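Local coordinates for protein O-phospho-L-seryl-tRNA:Cys-tRNA synthase (Methanocaldococcus jannaschii DSM 2661, PDB 5X6B) that probably converts O-phosphoserine attached to tRNA(Cys) into cysteine, using a pyridoxal phosphate cofactor held as an aldimine on a lysine, at residues L58-G64 / K391-L397; R123-F127 / H147-A153; V140-K144 / Y180-I184; V202-N208 / K344-K350; A259-I265 / P299-L303. All blocks are in the same frame, centred on the assembly; numbering follows the deposited sequence.

Contact 1: residues L58-G64 / K391-L397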
# COMPACT_ATOMS: atom_id res chain seq x y z
N LEU B 58 12.98 1.98 -17.38
CA LEU B 58 12.43 2.85 -18.41
C LEU B 58 11.01 2.48 -18.81
O LEU B 58 10.43 3.11 -19.70
CB LEU B 58 13.33 2.84 -19.65
CG LEU B 58 14.72 3.45 -19.48
CD1 LEU B 58 15.49 3.40 -20.79
CD2 LEU B 58 14.62 4.87 -18.95
N ASN B 59 10.44 1.47 -18.16
CA ASN B 59 9.08 1.03 -18.46
C ASN B 59 8.04 2.09 -18.12
O ASN B 59 7.90 2.49 -16.96
CB ASN B 59 8.77 -0.27 -17.72
CG ASN B 59 7.57 -1.00 -18.29
OD1 ASN B 59 6.62 -0.38 -18.76
ND2 ASN B 59 7.62 -2.33 -18.25
N PRO B 60 7.30 2.57 -19.13
CA PRO B 60 6.34 3.67 -18.96
C PRO B 60 5.22 3.38 -17.97
O PRO B 60 4.71 4.33 -17.36
CB PRO B 60 5.77 3.85 -20.37
CG PRO B 60 6.86 3.37 -21.26
CD PRO B 60 7.50 2.22 -20.55
N ILE B 61 4.83 2.12 -17.81
CA ILE B 61 3.79 1.78 -16.84
C ILE B 61 4.34 1.85 -15.42
O ILE B 61 3.59 1.88 -14.44
CB ILE B 61 3.20 0.37 -17.10
CG1 ILE B 61 4.16 -0.73 -16.64
CG2 ILE B 61 2.85 0.18 -18.57
CD1 ILE B 61 3.52 -2.10 -16.58
N GLN B 62 5.66 1.90 -15.32
CA GLN B 62 6.34 1.86 -14.03
C GLN B 62 6.72 3.26 -13.51
O GLN B 62 6.74 3.48 -12.30
CB GLN B 62 7.59 0.99 -14.15
CG GLN B 62 8.20 0.59 -12.83
CD GLN B 62 7.22 -0.19 -11.97
OE1 GLN B 62 6.73 -1.25 -12.37
NE2 GLN B 62 6.91 0.35 -10.79
N ARG B 63 6.99 4.19 -14.43
CA ARG B 63 7.56 5.49 -14.07
C ARG B 63 6.72 6.30 -13.09
O ARG B 63 7.26 6.94 -12.19
CB ARG B 63 7.80 6.34 -15.32
CG ARG B 63 8.81 5.78 -16.32
CD ARG B 63 10.09 5.36 -15.63
NE ARG B 63 10.56 6.37 -14.70
CZ ARG B 63 11.49 6.16 -13.78
NH1 ARG B 63 12.05 4.96 -13.67
NH2 ARG B 63 11.85 7.14 -12.97
N GLY B 64 5.41 6.28 -13.26
CA GLY B 64 4.54 7.11 -12.45
C GLY B 64 4.08 6.40 -11.19
O GLY B 64 3.23 6.92 -10.46
N LYS B 391 9.56 1.17 -26.38
CA LYS B 391 8.78 2.11 -25.58
C LYS B 391 9.54 2.45 -24.30
O LYS B 391 10.06 1.57 -23.62
CB LYS B 391 7.40 1.53 -25.24
CG LYS B 391 6.47 1.42 -26.43
CD LYS B 391 5.21 0.64 -26.10
CE LYS B 391 4.43 1.28 -24.96
NZ LYS B 391 3.16 0.55 -24.71
N MET B 392 9.62 3.74 -23.99
CA MET B 392 10.32 4.19 -22.81
C MET B 392 9.72 5.46 -22.24
O MET B 392 8.97 6.17 -22.90
CB MET B 392 11.80 4.41 -23.12
CG MET B 392 12.05 5.22 -24.37
SD MET B 392 13.80 5.57 -24.64
CE MET B 392 14.12 6.72 -23.31
N SER B 393 10.06 5.73 -20.98
CA SER B 393 9.69 6.97 -20.34
C SER B 393 10.79 7.31 -19.35
O SER B 393 11.35 6.42 -18.71
CB SER B 393 8.33 6.86 -19.65
OG SER B 393 7.94 8.09 -19.06
N VAL B 394 11.12 8.59 -19.24
CA VAL B 394 12.11 9.03 -18.27
C VAL B 394 11.41 9.88 -17.23
O VAL B 394 12.05 10.61 -16.47
CB VAL B 394 13.27 9.83 -18.92
CG1 VAL B 394 13.98 8.98 -19.97
CG2 VAL B 394 12.76 11.15 -19.52
N TYR B 395 10.09 9.76 -17.19
CA TYR B 395 9.30 10.46 -16.19
C TYR B 395 9.81 10.18 -14.79
O TYR B 395 10.11 9.03 -14.44
CB TYR B 395 7.82 10.07 -16.28
CG TYR B 395 6.97 10.81 -15.28
CD1 TYR B 395 6.39 12.03 -15.61
CD2 TYR B 395 6.76 10.31 -14.00
CE1 TYR B 395 5.63 12.73 -14.69
CE2 TYR B 395 6.00 11.00 -13.08
CZ TYR B 395 5.43 12.21 -13.43
OH TYR B 395 4.67 12.90 -12.53
N GLY B 396 9.93 11.23 -13.99
CA GLY B 396 10.32 11.08 -12.60
C GLY B 396 11.81 10.91 -12.39
O GLY B 396 12.28 10.96 -11.25
N LEU B 397 12.56 10.70 -13.46
CA LEU B 397 14.01 10.59 -13.36
C LEU B 397 14.67 11.94 -13.08
O LEU B 397 14.18 12.99 -13.51
CB LEU B 397 14.61 10.00 -14.63
CG LEU B 397 14.40 8.51 -14.86
CD1 LEU B 397 15.05 8.08 -16.17
CD2 LEU B 397 14.96 7.72 -13.70
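R63 takes the Y395 carbonyl side-on, NE donating to Y395 O at 2.7 Å and NH2 donating to Y395 O at 3.0 Å, with the oxygen in the guanidinium plane. The contact ties the short helix 60-63, N-capped by N59, to the end of strand 389-392 in the C-terminal three-stranded antiparallel sheet, where S393 OG forms an ST turn with Y395 N and also bonds D347. R63 NH1 turns to N57 O. In a second bond between the segments, S393 N donates to L58 O over 2.9 Å. Bends at chi2 and chi3 (-49° and -47°) fold the arginine chain over S393, R63 CG lying 3.5 Å from S393 CB. Shortened to an alanine here, the side chain would probably leave the Y395 and N57 carbonyls without these donors, and S393 and L397 without their cover. P60 packs its CG on the M392 carbonyl carbon, and L58 CB meets M392 CB. Over one guanidinium face sits L397, its CG 3.5 Å from R63 NH2.

Contact 2: residues R123-F127 / H147-A153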
# COMPACT_ATOMS: atom_id res chain seq x y z
N ARG B 123 -8.97 -0.62 -14.39
CA ARG B 123 -9.74 -1.77 -14.86
C ARG B 123 -11.10 -1.83 -14.18
O ARG B 123 -12.14 -1.73 -14.82
CB ARG B 123 -8.98 -3.07 -14.59
CG ARG B 123 -7.75 -3.31 -15.45
CD ARG B 123 -6.84 -4.35 -14.81
NE ARG B 123 -5.71 -4.72 -15.66
CZ ARG B 123 -4.55 -4.08 -15.68
NH1 ARG B 123 -4.35 -3.02 -14.90
NH2 ARG B 123 -3.57 -4.49 -16.48
N GLU B 124 -11.06 -2.00 -12.86
CA GLU B 124 -12.27 -2.19 -12.06
C GLU B 124 -13.21 -1.00 -12.16
O GLU B 124 -14.43 -1.17 -12.14
CB GLU B 124 -11.90 -2.46 -10.60
CG GLU B 124 -11.15 -3.76 -10.36
CD GLU B 124 -12.04 -5.00 -10.46
OE1 GLU B 124 -13.26 -4.86 -10.70
OE2 GLU B 124 -11.51 -6.12 -10.28
N GLY B 125 -12.64 0.19 -12.27
CA GLY B 125 -13.43 1.40 -12.40
C GLY B 125 -14.26 1.39 -13.68
O GLY B 125 -15.41 1.83 -13.68
N LYS B 126 -13.67 0.90 -14.76
CA LYS B 126 -14.36 0.79 -16.03
C LYS B 126 -15.47 -0.24 -15.93
O LYS B 126 -16.61 0.02 -16.30
CB LYS B 126 -13.41 0.40 -17.16
CG LYS B 126 -12.32 1.40 -17.47
CD LYS B 126 -11.37 0.78 -18.48
CE LYS B 126 -10.18 1.65 -18.75
NZ LYS B 126 -9.22 0.94 -19.65
N PHE B 127 -15.10 -1.42 -15.44
CA PHE B 127 -16.05 -2.52 -15.30
C PHE B 127 -17.24 -2.12 -14.45
O PHE B 127 -18.37 -2.48 -14.75
CB PHE B 127 -15.38 -3.75 -14.70
CG PHE B 127 -16.33 -4.88 -14.45
CD1 PHE B 127 -16.95 -5.53 -15.51
CD2 PHE B 127 -16.63 -5.27 -13.16
CE1 PHE B 127 -17.83 -6.57 -15.29
CE2 PHE B 127 -17.52 -6.31 -12.93
CZ PHE B 127 -18.12 -6.95 -13.99
N HIS B 147 -6.96 0.95 -24.30
CA HIS B 147 -6.25 -0.09 -23.57
C HIS B 147 -7.07 -1.38 -23.57
O HIS B 147 -8.30 -1.33 -23.49
CB HIS B 147 -5.97 0.36 -22.14
CG HIS B 147 -4.96 -0.47 -21.43
ND1 HIS B 147 -5.30 -1.42 -20.50
CD2 HIS B 147 -3.60 -0.50 -21.51
CE1 HIS B 147 -4.21 -2.00 -20.03
NE2 HIS B 147 -3.17 -1.46 -20.63
N TYR B 148 -6.38 -2.52 -23.66
CA TYR B 148 -7.05 -3.81 -23.78
C TYR B 148 -8.07 -4.05 -22.67
O TYR B 148 -9.06 -4.75 -22.87
CB TYR B 148 -6.02 -4.96 -23.80
CG TYR B 148 -5.40 -5.30 -22.46
CD1 TYR B 148 -6.02 -6.18 -21.58
CD2 TYR B 148 -4.17 -4.76 -22.08
CE1 TYR B 148 -5.45 -6.50 -20.36
CE2 TYR B 148 -3.60 -5.08 -20.86
CZ TYR B 148 -4.25 -5.95 -20.00
OH TYR B 148 -3.68 -6.27 -18.79
N THR B 149 -7.84 -3.45 -21.51
CA THR B 149 -8.75 -3.62 -20.38
C THR B 149 -10.10 -2.96 -20.63
O THR B 149 -11.08 -3.29 -19.97
CB THR B 149 -8.15 -3.05 -19.08
OG1 THR B 149 -7.90 -1.65 -19.24
CG2 THR B 149 -6.85 -3.76 -18.76
N SER B 150 -10.15 -2.02 -21.57
CA SER B 150 -11.43 -1.43 -21.93
C SER B 150 -12.27 -2.45 -22.70
O SER B 150 -13.49 -2.54 -22.52
CB SER B 150 -11.24 -0.16 -22.76
OG SER B 150 -10.66 0.87 -21.99
N TYR B 151 -11.59 -3.23 -23.53
CA TYR B 151 -12.24 -4.31 -24.28
C TYR B 151 -12.65 -5.46 -23.36
O TYR B 151 -13.77 -5.95 -23.43
CB TYR B 151 -11.31 -4.82 -25.38
CG TYR B 151 -10.96 -3.77 -26.40
CD1 TYR B 151 -11.79 -3.53 -27.49
CD2 TYR B 151 -9.80 -3.01 -26.28
CE1 TYR B 151 -11.48 -2.57 -28.43
CE2 TYR B 151 -9.48 -2.04 -27.22
CZ TYR B 151 -10.32 -1.83 -28.29
OH TYR B 151 -10.01 -0.86 -29.22
N VAL B 152 -11.72 -5.88 -22.50
CA VAL B 152 -11.96 -7.02 -21.63
C VAL B 152 -13.05 -6.71 -20.60
O VAL B 152 -13.87 -7.58 -20.28
CB VAL B 152 -10.66 -7.45 -20.91
CG1 VAL B 152 -10.91 -8.65 -20.01
CG2 VAL B 152 -9.58 -7.77 -21.93
N ALA B 153 -13.08 -5.48 -20.10
CA ALA B 153 -14.09 -5.10 -19.13
C ALA B 153 -15.47 -5.05 -19.78
O ALA B 153 -16.48 -5.37 -19.15
CB ALA B 153 -13.76 -3.75 -18.49
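K126 NZ donates to two hydroxyls of the neighbouring helix, S150 OG at 2.7 Å and T149 OG1 at 2.9 Å. This pairs helices 122-132 and 148-156, which flank strand 139-143 in the chain and belong to the large α/β domain of what the strand order marks as a fold-type I pyridoxal phosphate enzyme. The segment axes approach to 9.2 Å and cross at -40°. An extended lysine chain, with CG beside the backbone N (chi1 -64°), carries the ammonium across the gap. T149 OG1 has a further partner in H147 ND1, 2.9 Å away, so this one hydroxyl links the lysine to the imidazole. The methyl of the same threonine, CG2, lies over one face of the R123 guanidinium. At that group's edge, near its plane, R123 NH2 donates to Y148 OH over 2.9 Å, the guanidinium and phenol ring being turned 72° apart. Weak bonds join R123 NE to L291 O and Y148 OH with K286 NZ, both partners on the second subunit. Near the start of helix 122-132, R123 N bonds a phosphate oxygen of the cofactor-lysine adduct at position 255, so the helix bound by these contacts also serves the cofactor. Farther along, the helices pack more simply: F127 CB meets A153 CB at 4.1 Å, while A153 O approaches the edge of the phenylalanine ring near CD1.

Contact 3: residues V140-K144 / Y180-I184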
# COMPACT_ATOMS: atom_id res chain seq x y z
N VAL B 140 -20.47 -0.03 -26.30
CA VAL B 140 -19.50 0.93 -25.78
C VAL B 140 -18.73 1.54 -26.94
O VAL B 140 -18.10 0.82 -27.72
CB VAL B 140 -18.52 0.27 -24.78
CG1 VAL B 140 -17.37 1.22 -24.47
CG2 VAL B 140 -19.23 -0.13 -23.51
N VAL B 141 -18.79 2.86 -27.06
CA VAL B 141 -18.07 3.54 -28.12
C VAL B 141 -16.75 4.09 -27.59
O VAL B 141 -16.74 4.96 -26.71
CB VAL B 141 -18.91 4.67 -28.74
CG1 VAL B 141 -18.12 5.41 -29.81
CG2 VAL B 141 -20.20 4.11 -29.33
N LEU B 142 -15.64 3.57 -28.11
CA LEU B 142 -14.30 3.94 -27.64
C LEU B 142 -13.34 4.16 -28.80
O LEU B 142 -13.60 3.72 -29.92
CB LEU B 142 -13.75 2.86 -26.70
CG LEU B 142 -13.88 1.38 -27.08
CD1 LEU B 142 -12.84 0.94 -28.11
CD2 LEU B 142 -13.78 0.50 -25.84
N ASP B 143 -12.22 4.82 -28.53
CA ASP B 143 -11.20 5.06 -29.55
C ASP B 143 -10.45 3.77 -29.89
O ASP B 143 -10.46 2.82 -29.13
CB ASP B 143 -10.20 6.13 -29.08
CG ASP B 143 -9.51 5.76 -27.78
OD1 ASP B 143 -10.12 5.06 -26.94
OD2 ASP B 143 -8.34 6.16 -27.59
N LYS B 144 -9.80 3.75 -31.05
CA LYS B 144 -9.08 2.56 -31.50
C LYS B 144 -7.76 2.38 -30.75
O LYS B 144 -7.13 1.32 -30.85
CB LYS B 144 -8.83 2.63 -33.01
CG LYS B 144 -9.42 1.46 -33.77
CD LYS B 144 -9.12 1.53 -35.26
CE LYS B 144 -10.41 1.68 -36.06
NZ LYS B 144 -10.24 1.39 -37.51
N TYR B 180 -16.52 10.31 -33.35
CA TYR B 180 -17.39 9.72 -32.34
C TYR B 180 -18.85 9.87 -32.74
O TYR B 180 -19.65 8.97 -32.51
CB TYR B 180 -17.16 10.36 -30.97
CG TYR B 180 -16.15 9.63 -30.11
CD1 TYR B 180 -16.54 8.60 -29.27
CD2 TYR B 180 -14.80 9.97 -30.15
CE1 TYR B 180 -15.62 7.93 -28.48
CE2 TYR B 180 -13.87 9.31 -29.37
CZ TYR B 180 -14.29 8.29 -28.54
OH TYR B 180 -13.36 7.63 -27.77
N LYS B 181 -19.18 11.00 -33.35
CA LYS B 181 -20.55 11.26 -33.78
C LYS B 181 -21.02 10.25 -34.84
O LYS B 181 -22.10 9.66 -34.70
CB LYS B 181 -20.70 12.69 -34.32
CG LYS B 181 -21.84 12.83 -35.32
CD LYS B 181 -22.44 14.23 -35.34
CE LYS B 181 -23.85 14.19 -35.92
NZ LYS B 181 -24.44 15.54 -36.16
N GLU B 182 -20.21 10.05 -35.87
CA GLU B 182 -20.60 9.17 -36.98
C GLU B 182 -20.81 7.73 -36.53
O GLU B 182 -21.74 7.06 -36.98
CB GLU B 182 -19.56 9.20 -38.10
CG GLU B 182 -18.92 10.56 -38.33
CD GLU B 182 -17.76 10.52 -39.31
OE1 GLU B 182 -17.46 9.43 -39.85
OE2 GLU B 182 -17.14 11.58 -39.53
N VAL B 183 -19.96 7.25 -35.62
CA VAL B 183 -20.07 5.89 -35.10
C VAL B 183 -21.36 5.71 -34.31
O VAL B 183 -22.10 4.74 -34.52
CB VAL B 183 -18.86 5.54 -34.21
CG1 VAL B 183 -19.05 4.18 -33.57
CG2 VAL B 183 -17.58 5.57 -35.03
N ILE B 184 -21.63 6.65 -33.41
CA ILE B 184 -22.86 6.63 -32.62
C ILE B 184 -24.10 6.62 -33.50
O ILE B 184 -24.99 5.78 -33.33
CB ILE B 184 -22.92 7.84 -31.66
CG1 ILE B 184 -21.82 7.73 -30.60
CG2 ILE B 184 -24.28 7.92 -30.99
CD1 ILE B 184 -21.63 9.00 -29.80
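V141 and I184 mark the closest backbone approach, 7.3 Å between their CA atoms, where strand 140-143 and helix 180-184 run nearly antiparallel, 150° between their directions and 9.4 Å between axes. Helix side chains reach both the side chains and the backbone of the strand. V141 points into the gap and splits its two methyls between partners: CG1 lies 3.6 Å from Y180 CD1 and also meets V183 CG1 at 4.1 Å, whereas CG2 rests against I184 CG1 at 4.2 Å. The tyrosine and valine side chains run by each other, pointing opposite ways. The Y180 ring brings an edge, at CE1, to V141 O at 3.6 Å. The phenol then arrives beside the backbone of L142 and D143, but D143 N, although near Y180 OH, is too poorly angled to bond it. The hydroxyl is bonded instead to L198 O of the adjoining strand 194-200, which D143 OD1 also reaches, through T200 OG1. With an alanine in the tyrosine's place, L198 O would probably lose its hydroxyl partner and a gap would open beside V141 CG1. On the other side of the strand, L142 packs on S150 and Y151 of helix 148-156. Helix 179-188 thus covers one face of the central sheet and helix 148-156 the other, the α/β/α layering of the fold-type I large domain.

Contact 4: residues V202-N208 / K344-K350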
# COMPACT_ATOMS: atom_id res chain seq x y z
N VAL B 202 -4.97 9.35 -22.59
CA VAL B 202 -3.67 9.11 -23.20
C VAL B 202 -3.53 7.60 -23.42
O VAL B 202 -3.60 6.82 -22.46
CB VAL B 202 -2.49 9.64 -22.34
CG1 VAL B 202 -1.18 9.02 -22.78
CG2 VAL B 202 -2.40 11.15 -22.43
N ASP B 203 -3.38 7.19 -24.67
CA ASP B 203 -3.20 5.77 -24.96
C ASP B 203 -1.85 5.29 -24.47
O ASP B 203 -0.92 6.09 -24.29
CB ASP B 203 -3.33 5.48 -26.45
CG ASP B 203 -2.32 6.24 -27.28
OD1 ASP B 203 -2.25 7.49 -27.14
OD2 ASP B 203 -1.57 5.59 -28.03
N GLY B 204 -1.73 3.98 -24.27
CA GLY B 204 -0.53 3.39 -23.72
C GLY B 204 0.39 2.79 -24.76
O GLY B 204 1.32 2.06 -24.43
N GLU B 205 0.14 3.09 -26.03
CA GLU B 205 1.01 2.61 -27.09
C GLU B 205 1.82 3.74 -27.70
O GLU B 205 2.95 3.55 -28.13
CB GLU B 205 0.19 1.90 -28.18
CG GLU B 205 1.03 1.20 -29.24
CD GLU B 205 1.85 0.04 -28.67
OE1 GLU B 205 1.49 -0.48 -27.60
OE2 GLU B 205 2.84 -0.34 -29.31
N TYR B 206 1.24 4.93 -27.73
CA TYR B 206 1.88 6.07 -28.38
C TYR B 206 2.00 7.26 -27.44
O TYR B 206 2.84 8.13 -27.63
CB TYR B 206 1.12 6.46 -29.65
CG TYR B 206 1.03 5.33 -30.66
CD1 TYR B 206 2.14 4.97 -31.42
CD2 TYR B 206 -0.15 4.62 -30.85
CE1 TYR B 206 2.08 3.94 -32.33
CE2 TYR B 206 -0.22 3.58 -31.77
CZ TYR B 206 0.90 3.25 -32.50
OH TYR B 206 0.85 2.22 -33.42
N GLY B 207 1.15 7.28 -26.42
CA GLY B 207 1.18 8.36 -25.45
C GLY B 207 0.67 9.67 -26.02
O GLY B 207 1.19 10.74 -25.72
N ASN B 208 -0.36 9.57 -26.86
CA ASN B 208 -1.00 10.75 -27.43
C ASN B 208 -2.07 11.31 -26.51
O ASN B 208 -2.97 10.60 -26.08
CB ASN B 208 -1.62 10.43 -28.79
CG ASN B 208 -0.59 10.15 -29.85
OD1 ASN B 208 0.53 10.66 -29.80
ND2 ASN B 208 -0.97 9.34 -30.84
N LYS B 344 5.83 15.74 -28.17
CA LYS B 344 5.24 14.98 -27.07
C LYS B 344 4.54 15.88 -26.06
O LYS B 344 5.11 16.86 -25.59
CB LYS B 344 6.32 14.16 -26.36
CG LYS B 344 6.87 12.99 -27.16
CD LYS B 344 5.77 12.04 -27.60
CE LYS B 344 4.99 11.46 -26.43
NZ LYS B 344 4.00 10.43 -26.90
N GLU B 345 3.29 15.55 -25.77
CA GLU B 345 2.57 16.20 -24.67
C GLU B 345 2.34 15.15 -23.58
O GLU B 345 1.46 15.30 -22.74
CB GLU B 345 1.25 16.80 -25.16
CG GLU B 345 1.30 18.31 -25.39
CD GLU B 345 1.66 19.10 -24.14
OE1 GLU B 345 1.17 18.76 -23.05
OE2 GLU B 345 2.44 20.07 -24.27
N HIS B 346 3.16 14.11 -23.62
CA HIS B 346 3.17 13.07 -22.60
C HIS B 346 4.56 12.45 -22.56
O HIS B 346 5.34 12.61 -23.49
CB HIS B 346 2.11 12.00 -22.90
CG HIS B 346 1.89 11.03 -21.78
ND1 HIS B 346 2.53 9.80 -21.73
CD2 HIS B 346 1.10 11.09 -20.68
CE1 HIS B 346 2.13 9.15 -20.65
NE2 HIS B 346 1.27 9.90 -20.00
N ASP B 347 4.87 11.74 -21.48
CA ASP B 347 6.22 11.20 -21.27
C ASP B 347 6.44 9.83 -21.90
O ASP B 347 7.58 9.38 -22.02
CB ASP B 347 6.50 11.14 -19.77
CG ASP B 347 5.44 10.35 -19.02
OD1 ASP B 347 5.40 9.11 -19.18
OD2 ASP B 347 4.60 10.97 -18.33
N LEU B 348 5.37 9.16 -22.31
CA LEU B 348 5.50 7.86 -22.94
C LEU B 348 5.98 8.03 -24.37
O LEU B 348 5.27 8.60 -25.20
CB LEU B 348 4.17 7.09 -22.90
CG LEU B 348 4.17 5.57 -23.11
CD1 LEU B 348 2.80 5.00 -22.76
CD2 LEU B 348 4.56 5.15 -24.53
N ILE B 349 7.18 7.54 -24.67
CA ILE B 349 7.73 7.67 -26.01
C ILE B 349 7.80 6.33 -26.73
O ILE B 349 8.28 5.34 -26.17
CB ILE B 349 9.14 8.27 -25.98
CG1 ILE B 349 9.18 9.54 -25.13
CG2 ILE B 349 9.62 8.56 -27.39
CD1 ILE B 349 10.59 10.07 -24.93
N LYS B 350 7.32 6.30 -27.97
CA LYS B 350 7.51 5.13 -28.82
C LYS B 350 8.37 5.48 -30.03
O LYS B 350 7.98 6.26 -30.89
CB LYS B 350 6.17 4.56 -29.27
CG LYS B 350 6.30 3.26 -30.05
CD LYS B 350 4.93 2.69 -30.39
CE LYS B 350 5.04 1.36 -31.10
NZ LYS B 350 3.70 0.79 -31.42
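E205 and K350 form a salt bridge, K350 NZ donating to E205 OE2 at 2.5 Å on the anti lone pair of that oxygen. The lysine is stretched out from its backbone N onward (chi1 -174°) and runs past the Y206 ring, K350 CD lying 3.7 Å from Y206 CE1. K344 NZ, brought back by bends at chi2 and chi3, bonds L348 O at 2.8 Å and, weakly, G207 O at 3.1 Å. G207 has positive phi, and a side chain there would run into L348 O. Within its own loop D203 makes an Asx motif, OD2 accepting from Y206 N, and OD1 also accepts from N208 N. Apolar packing is led by a CH-pi contact, V202 CG1 standing 3.7 Å from the centroid of the H346 ring, over its face. H346 ND1 accepts from L348 N, and NE2 bonds Y232 O. These groups fasten the loop after strand 194-200 of the large domain to the start of strand 349-352, the middle strand of the C-terminal antiparallel sheet, an interdomain junction.

Contact 5: residues A259-I265 / P299-L303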
# COMPACT_ATOMS: atom_id res chain seq x y z
N ALA B 259 1.54 5.15 -6.30
CA ALA B 259 1.02 4.25 -5.27
C ALA B 259 1.35 2.80 -5.60
O ALA B 259 1.77 2.48 -6.72
CB ALA B 259 -0.48 4.43 -5.11
N SER B 260 1.16 1.91 -4.63
CA SER B 260 1.38 0.49 -4.85
C SER B 260 0.17 -0.13 -5.53
O SER B 260 -0.96 0.27 -5.29
CB SER B 260 1.65 -0.24 -3.53
OG SER B 260 2.76 0.34 -2.86
N ALA B 261 0.42 -1.12 -6.39
CA ALA B 261 -0.66 -1.86 -7.02
C ALA B 261 -1.28 -2.85 -6.04
O ALA B 261 -0.60 -3.36 -5.16
CB ALA B 261 -0.15 -2.59 -8.26
N PRO B 262 -2.59 -3.11 -6.18
CA PRO B 262 -3.48 -2.45 -7.13
C PRO B 262 -4.41 -1.45 -6.47
O PRO B 262 -5.13 -1.78 -5.52
CB PRO B 262 -4.26 -3.62 -7.71
CG PRO B 262 -4.37 -4.59 -6.56
CD PRO B 262 -3.19 -4.34 -5.64
N CYS B 263 -4.39 -0.21 -6.96
CA CYS B 263 -5.36 0.78 -6.51
C CYS B 263 -5.67 1.76 -7.64
O CYS B 263 -4.98 1.80 -8.66
CB CYS B 263 -4.86 1.54 -5.28
SG CYS B 263 -3.58 2.76 -5.59
N GLY B 264 -6.72 2.55 -7.44
CA GLY B 264 -7.19 3.46 -8.47
C GLY B 264 -8.35 4.28 -7.94
O GLY B 264 -8.74 4.14 -6.78
N ILE B 265 -8.88 5.15 -8.78
CA ILE B 265 -9.98 6.02 -8.38
C ILE B 265 -11.06 6.03 -9.44
O ILE B 265 -10.76 6.04 -10.64
CB ILE B 265 -9.49 7.47 -8.12
CG1 ILE B 265 -8.55 7.50 -6.92
CG2 ILE B 265 -10.66 8.40 -7.86
CD1 ILE B 265 -9.21 7.10 -5.63
N PRO B 299 -2.31 -0.51 -0.60
CA PRO B 299 -2.27 0.44 -1.72
C PRO B 299 -2.99 1.77 -1.48
O PRO B 299 -2.49 2.81 -1.92
CB PRO B 299 -2.96 -0.34 -2.85
CG PRO B 299 -2.72 -1.77 -2.51
CD PRO B 299 -2.84 -1.82 -1.02
N ILE B 300 -4.12 1.75 -0.78
CA ILE B 300 -4.87 2.97 -0.54
C ILE B 300 -4.10 3.86 0.44
O ILE B 300 -4.19 5.10 0.39
CB ILE B 300 -6.30 2.68 -0.01
CG1 ILE B 300 -7.13 3.96 0.07
CG2 ILE B 300 -6.25 2.00 1.35
CD1 ILE B 300 -7.35 4.62 -1.26
N VAL B 301 -3.32 3.23 1.30
CA VAL B 301 -2.49 3.96 2.26
C VAL B 301 -1.35 4.68 1.54
O VAL B 301 -1.03 5.82 1.87
CB VAL B 301 -1.94 3.03 3.34
CG1 VAL B 301 -0.99 3.78 4.27
CG2 VAL B 301 -3.08 2.43 4.13
N THR B 302 -0.74 4.01 0.57
CA THR B 302 0.31 4.63 -0.22
C THR B 302 -0.28 5.76 -1.08
O THR B 302 0.37 6.79 -1.27
CB THR B 302 1.03 3.62 -1.13
OG1 THR B 302 0.10 3.06 -2.08
CG2 THR B 302 1.64 2.51 -0.30
N LEU B 303 -1.50 5.56 -1.56
CA LEU B 303 -2.17 6.56 -2.39
C LEU B 303 -2.42 7.85 -1.61
O LEU B 303 -2.19 8.95 -2.11
CB LEU B 303 -3.49 6.01 -2.94
CG LEU B 303 -4.24 6.84 -3.98
CD1 LEU B 303 -3.39 7.07 -5.22
CD2 LEU B 303 -5.55 6.17 -4.36
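L303 of helix 298-305 lays its side chain along the loop that leads into strand 264-268. Its CB lies 4.0 Å from A259 CB, and from there CG, turned away from the backbone N (chi1 -172°), carries the two methyls onto different neighbours. CD1 stays with A259, 3.9 Å from A259 CB. CD2 goes the other way, meeting C263 SG at 4.1 Å and I265 CD1 at 4.0 Å, so one leucine spans the loop from its beginning to the strand. One turn back, P299 presses its CB on C263 CB at 3.6 Å, and its CG lies alongside the ring of P262, the residue after a cis peptide bond. The polar link is T302 OG1: it accepts from S260 N in an almost straight bond (3.0 Å, 171° at the hydrogen) and donates to P299 O at 2.6 Å. P299 O also accepts from L303 N, and both donors reach it from the same face of its plane. T302 therefore ties the loop backbone to the first turn of the helix, while its CG2 touches S260 OG. Beyond the pair, F103 of helix 100-111 packs on I300 and L303, and V75 of helix 69-77 on T302. S260 and P299 also touch the second subunit. Strand 264-268 continues into the central sheet, where G264 bonds T119 and I265 bonds A251 of the strands to its two sides.

Contacts 2, 3 and 5 belong to the large domain, contact 1 to the C-terminal sheet region, and contact 4 joins the two. Contacts 1 and 4 touch directly, centres 11 Å apart: K391 NZ bonds G204 O in the loop of contact 4, and strands 389-392 and 349-352 are neighbours in one sheet. Contacts 2 and 3 also touch, and their segments alternate along the chain. Of the five, contact 2 reaches the cofactor-lysine adduct at position 255, through R123 N, and 259-265 follows that position closely in the chain. Contacts 1, 2 and 5 also reach the second subunit. Contact 5 is closest to the bound nucleic acid, about 17 Å between nearest atoms, against about 37 Å for contact 4.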